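Local atomic coordinates of mandelate racemase/muconate lactonizing enzyme family protein (Sorangium cellulosum, PDB entry 3S5S), a protein that belongs to the mandelate racemase/muconate lactonizing enzyme family, pairing an N-terminal capping domain with an enolase-like beta/alpha-barrel domain. Residues Q223-P226 with R227-D231; A310-A313 with A314-G318; M299-V303 with L304-A308. All coordinates share one frame; numbering follows the deposited sequence.

Interaction 1: Q223-P226 with R227-D231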
ATOM      1  N   GLN A 223     -12.593  20.119   4.803  1.00 29.36           N
ATOM      2  CA  GLN A 223     -12.699  20.067   6.267  1.00 30.00           C
ATOM      3  C   GLN A 223     -13.319  21.316   6.920  1.00 31.24           C
ATOM      4  O   GLN A 223     -12.665  21.989   7.731  1.00 31.66           O
ATOM      5  CB  GLN A 223     -11.310  19.836   6.869  1.00 28.91           C
ATOM      6  CG  GLN A 223     -11.363  19.588   8.347  1.00 31.70           C
ATOM      7  CD  GLN A 223     -11.775  18.184   8.656  1.00 33.21           C
ATOM      8  OE1 GLN A 223     -11.372  17.246   7.958  1.00 33.24           O
ATOM      9  NE2 GLN A 223     -12.572  18.017   9.704  1.00 33.31           N
ATOM     10  N   PRO A 224     -14.575  21.628   6.595  1.00 32.21           N
ATOM     11  CA  PRO A 224     -15.089  22.885   7.125  1.00 34.12           C
ATOM     12  C   PRO A 224     -15.289  22.878   8.635  1.00 35.78           C
ATOM     13  O   PRO A 224     -15.164  23.924   9.269  1.00 37.53           O
ATOM     14  CB  PRO A 224     -16.444  23.036   6.436  1.00 33.92           C
ATOM     15  CG  PRO A 224     -16.877  21.690   6.143  1.00 34.98           C
ATOM     16  CD  PRO A 224     -15.631  20.826   5.951  1.00 32.73           C
ATOM     17  N   VAL A 225     -15.640  21.725   9.195  1.00 35.99           N
ATOM     18  CA  VAL A 225     -15.883  21.604  10.620  1.00 37.35           C
ATOM     19  C   VAL A 225     -14.751  20.853  11.329  1.00 36.76           C
ATOM     20  O   VAL A 225     -13.891  20.280  10.679  1.00 35.09           O
ATOM     21  CB  VAL A 225     -17.237  20.966  10.922  1.00 38.44           C
ATOM     22  CG1 VAL A 225     -18.370  21.867  10.422  1.00 40.23           C
ATOM     23  CG2 VAL A 225     -17.326  19.580  10.334  1.00 36.31           C
ATOM     24  N   PRO A 226     -14.738  20.895  12.677  1.00 39.01           N
ATOM     25  CA  PRO A 226     -13.635  20.257  13.401  1.00 38.04           C
ATOM     26  C   PRO A 226     -13.657  18.737  13.279  1.00 37.36           C
ATOM     27  O   PRO A 226     -14.722  18.135  13.073  1.00 37.30           O
ATOM     28  CB  PRO A 226     -13.866  20.666  14.869  1.00 39.48           C
ATOM     29  CG  PRO A 226     -15.009  21.724  14.866  1.00 42.38           C
ATOM     30  CD  PRO A 226     -15.740  21.541  13.577  1.00 41.37           C
ATOM     31  N   ARG A 227     -12.474  18.145  13.491  1.00 36.49           N
ATOM     32  CA  ARG A 227     -12.261  16.713  13.461  1.00 36.05           C
ATOM     33  C   ARG A 227     -13.288  15.871  14.222  1.00 37.67           C
ATOM     34  O   ARG A 227     -13.629  14.782  13.759  1.00 37.23           O
ATOM     35  CB  ARG A 227     -10.865  16.361  13.945  1.00 35.27           C
ATOM     36  CG  ARG A 227     -10.577  14.896  13.804  1.00 36.50           C
ATOM     37  CD  ARG A 227      -9.249  14.479  14.362  1.00 38.50           C
ATOM     38  NE  ARG A 227      -9.322  13.084  14.816  1.00 43.93           N
ATOM     39  CZ  ARG A 227      -8.960  12.015  14.095  1.00 45.20           C
ATOM     40  NH1 ARG A 227      -8.463  12.148  12.871  1.00 43.33           N
ATOM     41  NH2 ARG A 227      -9.085  10.794  14.612  1.00 47.81           N
ATOM     42  N   ASP A 228     -13.776  16.311  15.376  0.70 39.61           N
ATOM     43  CA  ASP A 228     -14.703  15.422  16.070  0.70 41.20           C
ATOM     44  C   ASP A 228     -16.154  15.926  16.055  0.70 42.95           C
ATOM     45  O   ASP A 228     -16.955  15.596  16.925  0.70 44.62           O
ATOM     46  CB  ASP A 228     -14.152  14.919  17.443  0.70 42.09           C
ATOM     47  CG  ASP A 228     -13.137  13.703  17.300  0.70 42.13           C
ATOM     48  OD1 ASP A 228     -12.388  13.598  16.303  0.70 41.81           O
ATOM     49  OD2 ASP A 228     -13.072  12.831  18.188  0.70 44.89           O
ATOM     50  N   ASP A 229     -16.474  16.725  15.031  1.00 42.68           N
ATOM     51  CA  ASP A 229     -17.863  16.985  14.621  1.00 43.67           C
ATOM     52  C   ASP A 229     -18.146  16.099  13.376  1.00 42.93           C
ATOM     53  O   ASP A 229     -18.169  16.563  12.229  1.00 41.76           O
ATOM     54  CB  ASP A 229     -18.065  18.488  14.326  1.00 44.01           C
ATOM     55  CG  ASP A 229     -19.495  18.824  13.966  1.00 45.74           C
ATOM     56  OD1 ASP A 229     -20.305  17.870  13.926  1.00 47.81           O
ATOM     57  OD2 ASP A 229     -19.823  20.024  13.732  1.00 44.79           O
ATOM     58  N   TRP A 230     -18.320  14.805  13.615  1.00 43.60           N
ATOM     59  CA  TRP A 230     -18.589  13.844  12.544  1.00 43.69           C
ATOM     60  C   TRP A 230     -19.950  14.094  11.912  1.00 45.33           C
ATOM     61  O   TRP A 230     -20.113  13.872  10.712  1.00 44.44           O
ATOM     62  CB  TRP A 230     -18.477  12.401  13.041  1.00 43.35           C
ATOM     63  CG  TRP A 230     -17.064  11.989  13.158  1.00 45.28           C
ATOM     64  CD1 TRP A 230     -16.221  12.225  14.210  1.00 46.92           C
ATOM     65  CD2 TRP A 230     -16.284  11.296  12.162  1.00 45.72           C
ATOM     66  NE1 TRP A 230     -14.975  11.713  13.934  1.00 46.02           N
ATOM     67  CE2 TRP A 230     -14.983  11.153  12.682  1.00 45.21           C
ATOM     68  CE3 TRP A 230     -16.567  10.783  10.880  1.00 44.18           C
ATOM     69  CZ2 TRP A 230     -13.955  10.502  11.969  1.00 47.39           C
ATOM     70  CZ3 TRP A 230     -15.559  10.150  10.168  1.00 43.23           C
ATOM     71  CH2 TRP A 230     -14.263  10.011  10.713  1.00 45.28           C
ATOM     72  N   ASP A 231     -20.912  14.555  12.719  1.00 47.59           N
ATOM     73  CA  ASP A 231     -22.277  14.834  12.247  1.00 49.78           C
ATOM     74  C   ASP A 231     -22.273  16.004  11.251  1.00 49.32           C
ATOM     75  O   ASP A 231     -23.013  16.004  10.255  1.00 49.83           O
ATOM     76  CB  ASP A 231     -23.218  15.111  13.448  1.00 52.04           C
ATOM     77  CG  ASP A 231     -23.018  14.098  14.597  1.00 54.79           C
ATOM     78  OD1 ASP A 231     -22.480  12.999  14.329  1.00 55.36           O
ATOM     79  OD2 ASP A 231     -23.381  14.392  15.766  1.00 57.04           O
TER
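Pro226 and Asp229 close a type I beta turn, and this bend illustrates how a barrel strand is led into the helix that follows it. Asp229 N donates to Pro226 O at 3.0 Å; the N-H points well at the oxygen (162°) but arrives from above the carbonyl plane. On the packed side, Asp229 CB lies 3.9 Å from Pro226 CD, against the proline ring. With CG anti to the backbone N (chi1 -177°), the Asp229 side chain crosses that of Val225 obliquely, putting OD2 3.9 Å from Val225 CB. Val225 CG2 in turn rests 3.7 Å from Asp229 O. The other carboxylate oxygen, OD1, accepts from Gly232 N, making Asp229 the N-cap of the next helix. Before the turn, the Gln223 chain bends at chi2 (79°) and carries NE2 back to Val225 O, a 2.8 Å bond lying close to the amide plane; its OE1 accepts from Asp247 N and Ser249 N. Both ends of this buried amide are therefore held, which fixes its rotation.

The outer side is looser. Pro226, though packed through CD, remains exposed as a whole, as is Asp228, one conformer of which brings OD1 within 3.4 Å of Arg227 NE, a long and doubtful salt bridge. At the guanidinium end, NH1 donates to Glu248 O and forms a salt bridge with Asp255 OD2. The whole bend joins strand 217-222 to helix 230-239, whose Met233 is touched by the side chains of Gln223, Pro224 and Val225, while a backbone bond ties Gln223 to Ala245 in the neighbouring strand 244-246.

Interaction 2: A310-A313 with A314-G318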
ATOM      1  N   ALA A 310       5.283  14.986  -4.135  1.00 20.61           N
ATOM      2  CA  ALA A 310       4.949  14.970  -5.548  1.00 20.26           C
ATOM      3  C   ALA A 310       5.336  13.601  -6.113  1.00 20.60           C
ATOM      4  O   ALA A 310       4.565  13.015  -6.862  1.00 22.65           O
ATOM      5  CB  ALA A 310       5.589  16.099  -6.265  1.00 19.84           C
ATOM      6  N   CYS A 311       6.471  13.046  -5.682  1.00 21.21           N
ATOM      7  CA  CYS A 311       6.915  11.707  -6.103  1.00 20.78           C
ATOM      8  C   CYS A 311       5.859  10.696  -5.720  1.00 20.03           C
ATOM      9  O   CYS A 311       5.547   9.796  -6.500  1.00 19.60           O
ATOM     10  CB  CYS A 311       8.213  11.322  -5.410  1.00 20.72           C
ATOM     11  SG  CYS A 311       9.660  12.159  -6.037  1.00 27.35           S
ATOM     12  N   PHE A 312       5.315  10.864  -4.512  1.00 18.36           N
ATOM     13  CA  PHE A 312       4.282   9.979  -3.984  1.00 17.56           C
ATOM     14  C   PHE A 312       3.015  10.056  -4.868  1.00 17.13           C
ATOM     15  O   PHE A 312       2.626   9.048  -5.497  1.00 16.61           O
ATOM     16  CB  PHE A 312       4.036  10.307  -2.476  1.00 16.82           C
ATOM     17  CG  PHE A 312       2.830   9.630  -1.847  1.00 15.71           C
ATOM     18  CD1 PHE A 312       2.955   8.428  -1.184  1.00 15.47           C
ATOM     19  CD2 PHE A 312       1.561  10.241  -1.865  1.00 19.93           C
ATOM     20  CE1 PHE A 312       1.830   7.785  -0.545  1.00 14.31           C
ATOM     21  CE2 PHE A 312       0.415   9.628  -1.249  1.00 19.06           C
ATOM     22  CZ  PHE A 312       0.573   8.379  -0.570  1.00 18.09           C
ATOM     23  N   ALA A 313       2.386  11.240  -4.913  1.00 16.96           N
ATOM     24  CA  ALA A 313       1.170  11.460  -5.721  1.00 16.86           C
ATOM     25  C   ALA A 313       1.375  11.082  -7.221  1.00 17.88           C
ATOM     26  O   ALA A 313       0.585  10.302  -7.754  1.00 18.01           O
ATOM     27  CB  ALA A 313       0.712  12.852  -5.606  1.00 16.86           C
ATOM     28  N   ALA A 314       2.417  11.606  -7.893  1.00 17.31           N
ATOM     29  CA  ALA A 314       2.601  11.258  -9.324  1.00 18.51           C
ATOM     30  C   ALA A 314       2.975   9.776  -9.564  1.00 19.09           C
ATOM     31  O   ALA A 314       2.640   9.221 -10.586  1.00 20.73           O
ATOM     32  CB  ALA A 314       3.651  12.206 -10.030  1.00 18.18           C
ATOM     33  N   GLY A 315       3.709   9.158  -8.640  1.00 18.71           N
ATOM     34  CA  GLY A 315       4.053   7.734  -8.736  1.00 18.95           C
ATOM     35  C   GLY A 315       2.822   6.874  -8.621  1.00 19.68           C
ATOM     36  O   GLY A 315       2.601   5.973  -9.451  1.00 21.06           O
ATOM     37  N   LEU A 316       1.979   7.201  -7.653  1.00 19.12           N
ATOM     38  CA  LEU A 316       0.765   6.448  -7.426  1.00 20.39           C
ATOM     39  C   LEU A 316      -0.269   6.589  -8.544  1.00 21.41           C
ATOM     40  O   LEU A 316      -0.891   5.599  -8.920  1.00 20.00           O
ATOM     41  CB  LEU A 316       0.124   6.793  -6.082  1.00 20.22           C
ATOM     42  CG  LEU A 316       0.782   6.292  -4.821  1.00 23.36           C
ATOM     43  CD1 LEU A 316       0.114   6.946  -3.607  1.00 23.50           C
ATOM     44  CD2 LEU A 316       0.697   4.775  -4.761  1.00 23.91           C
ATOM     45  N   GLY A 317      -0.430   7.813  -9.074  1.00 21.29           N
ATOM     46  CA  GLY A 317      -1.421   8.041 -10.095  1.00 21.84           C
ATOM     47  C   GLY A 317      -2.764   8.220  -9.398  1.00 22.83           C
ATOM     48  O   GLY A 317      -2.910   7.886  -8.237  1.00 22.48           O
ATOM     49  N   GLY A 318      -3.735   8.795 -10.083  1.00 23.03           N
ATOM     50  CA  GLY A 318      -5.052   8.809  -9.507  1.00 25.10           C
ATOM     51  C   GLY A 318      -5.462   9.970  -8.612  1.00 24.60           C
ATOM     52  O   GLY A 318      -6.538   9.902  -7.983  1.00 26.02           O
TER
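Leu316 lays its CD1 methyl over one face of the Phe312 ring, a CH-pi contact 3.5 Å from CD1 to the ring centroid and 18° off the ring normal. The methyl sits slightly toward the rim, nearest CZ at 3.4 Å. Phe312 CG is anti to the backbone N (chi1 170°), whereas Leu316 CG lies beside its own N (chi1 -73°), and these settings bring ring and methyl together one helical turn apart. Leu316 N donates to Phe312 O at 2.9 Å, the i to i+4 bond that sets their spacing. Ala314 N to Ala310 O (2.8 Å) and Gly315 N to Cys311 O continue the i to i+4 series.

This is the last part of helix 303-316, the connecting helix of the right-handed beta-alpha-beta unit between strands 293-296 and 319-322 of the barrel. Gly317 N still bonds to Ala313 O, at 3.0 Å, but Gly317 itself leaves the helix with positive phi.

Farther out, Phe312 packs on Leu272, Ala280 and Leu281 of helix 272-289 and on Ile296. Leu134 of strand 133-140 receives Ala310, Ala313 and Ala314. The helix end also reaches the dimer interface, where Leu316 O accepts from Arg90 NH2 of the second subunit.

Interaction 3: M299-V303 with L304-A308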
ATOM      1  N   MET A 299       1.884  20.132   5.044  0.50 23.30           N
ATOM      2  CA  MET A 299       2.025  21.124   6.112  0.50 24.34           C
ATOM      3  C   MET A 299       2.708  22.378   5.508  0.50 24.47           C
ATOM      4  O   MET A 299       2.453  22.693   4.358  0.50 24.72           O
ATOM      5  CB  MET A 299       2.814  20.485   7.258  0.50 24.37           C
ATOM      6  CG  MET A 299       2.001  20.062   8.494  0.50 25.20           C
ATOM      7  SD  MET A 299       0.356  19.358   8.314  0.50 22.08           S
ATOM      8  CE  MET A 299      -0.573  20.811   7.917  0.50 24.10           C
ATOM      9  N   VAL A 300       3.561  23.092   6.240  1.00 25.02           N
ATOM     10  CA  VAL A 300       4.311  24.251   5.650  1.00 25.11           C
ATOM     11  C   VAL A 300       5.730  23.778   5.369  1.00 25.10           C
ATOM     12  O   VAL A 300       6.577  23.841   6.232  1.00 26.14           O
ATOM     13  CB  VAL A 300       4.313  25.474   6.566  1.00 26.91           C
ATOM     14  CG1 VAL A 300       5.162  26.598   5.982  1.00 26.41           C
ATOM     15  CG2 VAL A 300       2.888  25.950   6.829  1.00 25.99           C
ATOM     16  N   GLU A 301       5.952  23.275   4.163  1.00 24.75           N
ATOM     17  CA  GLU A 301       7.092  22.419   3.819  1.00 24.80           C
ATOM     18  C   GLU A 301       8.033  23.077   2.798  1.00 25.34           C
ATOM     19  O   GLU A 301       7.579  23.786   1.899  1.00 26.34           O
ATOM     20  CB  GLU A 301       6.559  21.067   3.269  1.00 23.50           C
ATOM     21  CG  GLU A 301       5.653  20.312   4.279  1.00 24.14           C
ATOM     22  CD  GLU A 301       4.910  19.096   3.711  1.00 23.85           C
ATOM     23  OE1 GLU A 301       5.015  18.785   2.504  1.00 25.76           O
ATOM     24  OE2 GLU A 301       4.161  18.463   4.476  1.00 24.97           O
ATOM     25  N   SER A 302       9.337  22.828   2.908  1.00 25.06           N
ATOM     26  CA  SER A 302      10.266  23.242   1.855  1.00 24.05           C
ATOM     27  C   SER A 302      10.108  22.324   0.638  1.00 23.21           C
ATOM     28  O   SER A 302       9.215  21.446   0.583  1.00 22.01           O
ATOM     29  CB  SER A 302      11.704  23.143   2.358  1.00 24.84           C
ATOM     30  OG  SER A 302      12.194  21.783   2.387  1.00 22.08           O
ATOM     31  N   VAL A 303      11.003  22.539  -0.316  1.00 23.64           N
ATOM     32  CA  VAL A 303      11.216  21.739  -1.519  1.00 23.38           C
ATOM     33  C   VAL A 303      11.412  20.241  -1.215  1.00 22.86           C
ATOM     34  O   VAL A 303      10.992  19.354  -1.969  1.00 22.45           O
ATOM     35  CB  VAL A 303      12.451  22.384  -2.276  1.00 24.86           C
ATOM     36  CG1 VAL A 303      13.478  21.384  -2.798  1.00 23.59           C
ATOM     37  CG2 VAL A 303      11.992  23.391  -3.326  1.00 25.66           C
ATOM     38  N   LEU A 304      12.050  19.962  -0.097  1.00 22.59           N
ATOM     39  CA  LEU A 304      12.323  18.593   0.293  1.00 21.44           C
ATOM     40  C   LEU A 304      11.063  17.744   0.540  1.00 20.57           C
ATOM     41  O   LEU A 304      10.817  16.767  -0.183  1.00 21.15           O
ATOM     42  CB  LEU A 304      13.280  18.571   1.498  1.00 20.21           C
ATOM     43  CG  LEU A 304      13.580  17.229   2.170  1.00 20.60           C
ATOM     44  CD1 LEU A 304      13.689  16.168   1.206  1.00 22.72           C
ATOM     45  CD2 LEU A 304      14.863  17.247   3.035  1.00 22.74           C
ATOM     46  N   ALA A 305      10.295  18.068   1.561  1.00 19.54           N
ATOM     47  CA  ALA A 305       9.092  17.285   1.845  1.00 19.04           C
ATOM     48  C   ALA A 305       8.076  17.411   0.685  1.00 19.05           C
ATOM     49  O   ALA A 305       7.392  16.426   0.340  1.00 17.98           O
ATOM     50  CB  ALA A 305       8.460  17.709   3.190  1.00 18.45           C
ATOM     51  N   MET A 306       8.011  18.598   0.058  1.00 19.83           N
ATOM     52  CA  MET A 306       7.126  18.779  -1.091  1.00 19.76           C
ATOM     53  C   MET A 306       7.475  17.837  -2.269  1.00 20.65           C
ATOM     54  O   MET A 306       6.585  17.139  -2.809  1.00 18.80           O
ATOM     55  CB  MET A 306       7.056  20.210  -1.517  1.00 20.99           C
ATOM     56  CG  MET A 306       6.199  21.086  -0.614  1.00 24.95           C
ATOM     57  SD  MET A 306       4.529  21.312  -1.264  1.00 32.09           S
ATOM     58  CE  MET A 306       3.489  21.326   0.213  1.00 22.32           C
ATOM     59  N   THR A 307       8.759  17.767  -2.642  1.00 20.97           N
ATOM     60  CA  THR A 307       9.134  16.840  -3.702  1.00 20.85           C
ATOM     61  C   THR A 307       8.825  15.400  -3.286  1.00 20.56           C
ATOM     62  O   THR A 307       8.337  14.607  -4.076  1.00 21.65           O
ATOM     63  CB  THR A 307      10.603  16.943  -4.126  1.00 20.88           C
ATOM     64  OG1 THR A 307      10.954  18.323  -4.285  1.00 21.93           O
ATOM     65  CG2 THR A 307      10.778  16.245  -5.461  1.00 19.69           C
ATOM     66  N   ALA A 308       9.097  15.049  -2.051  1.00 19.89           N
ATOM     67  CA  ALA A 308       8.701  13.716  -1.597  1.00 19.45           C
ATOM     68  C   ALA A 308       7.210  13.454  -1.872  1.00 18.81           C
ATOM     69  O   ALA A 308       6.857  12.409  -2.382  1.00 19.50           O
ATOM     70  CB  ALA A 308       9.019  13.537  -0.098  1.00 18.37           C
TER
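Val303, Met306 and Glu301 are the residues most covered where the loop after barrel strand 293-296 becomes helix 303-316, a helix start with a serine N-cap. Ser302 OG accepts from Leu304 N at 3.1 Å and also bonds to Glu51 OE1, which receives Ala305 N as well; Glu51, in strand 47-52 of the N-terminal domain, thus reinforces the cap.

Glu301 leans toward the first turn. Its chain, extended beyond CG, runs alongside Ala305 CB, which lies 3.7 Å from OE1, and crosses Met306 at about a right angle. The bends in the Met306 chain bring CE to the same OE1 atom, also at 3.7 Å. Met299 N donates to Glu301 OE2 at 2.9 Å from above the carboxylate plane, which helps to fix this buried group. Met306 takes part through its backbone too: its N donates to Ser302 O at 3.1 Å, while CB and CG lie close to the same oxygen.

Val303 offers its carbonyl to Thr307, while its side chain packs on Phe335. With Thr307 OG1 turned beside its own N (chi1 -46°), the hydroxyl donates to Val303 O, and Thr307 N reaches that same oxygen at 2.8 Å from the opposite face of the carbonyl plane.

How the interactions relate
Interactions 2 and 3 belong to one element: interaction 3 starts helix 303-316 and interaction 2 finishes it, with Ser309 the single residue between their segments and centres about 14 Å apart. Both meet helix 272-289: interaction 3 touches its Met273, and interaction 2 its Leu281 and Ala284. The start of helix 303-316 faces the N-terminal domain, the end the second subunit. Interaction 1 is a different strand-to-helix connection of the same enolase-like barrel, from strand 217-222 to helix 230-239. Its nearest atoms are about 11 Å from interaction 3 and about 17 Å from interaction 2. Interactions 1 and 3 both mark a strand-to-helix loop, the side of such barrels where family active sites generally lie.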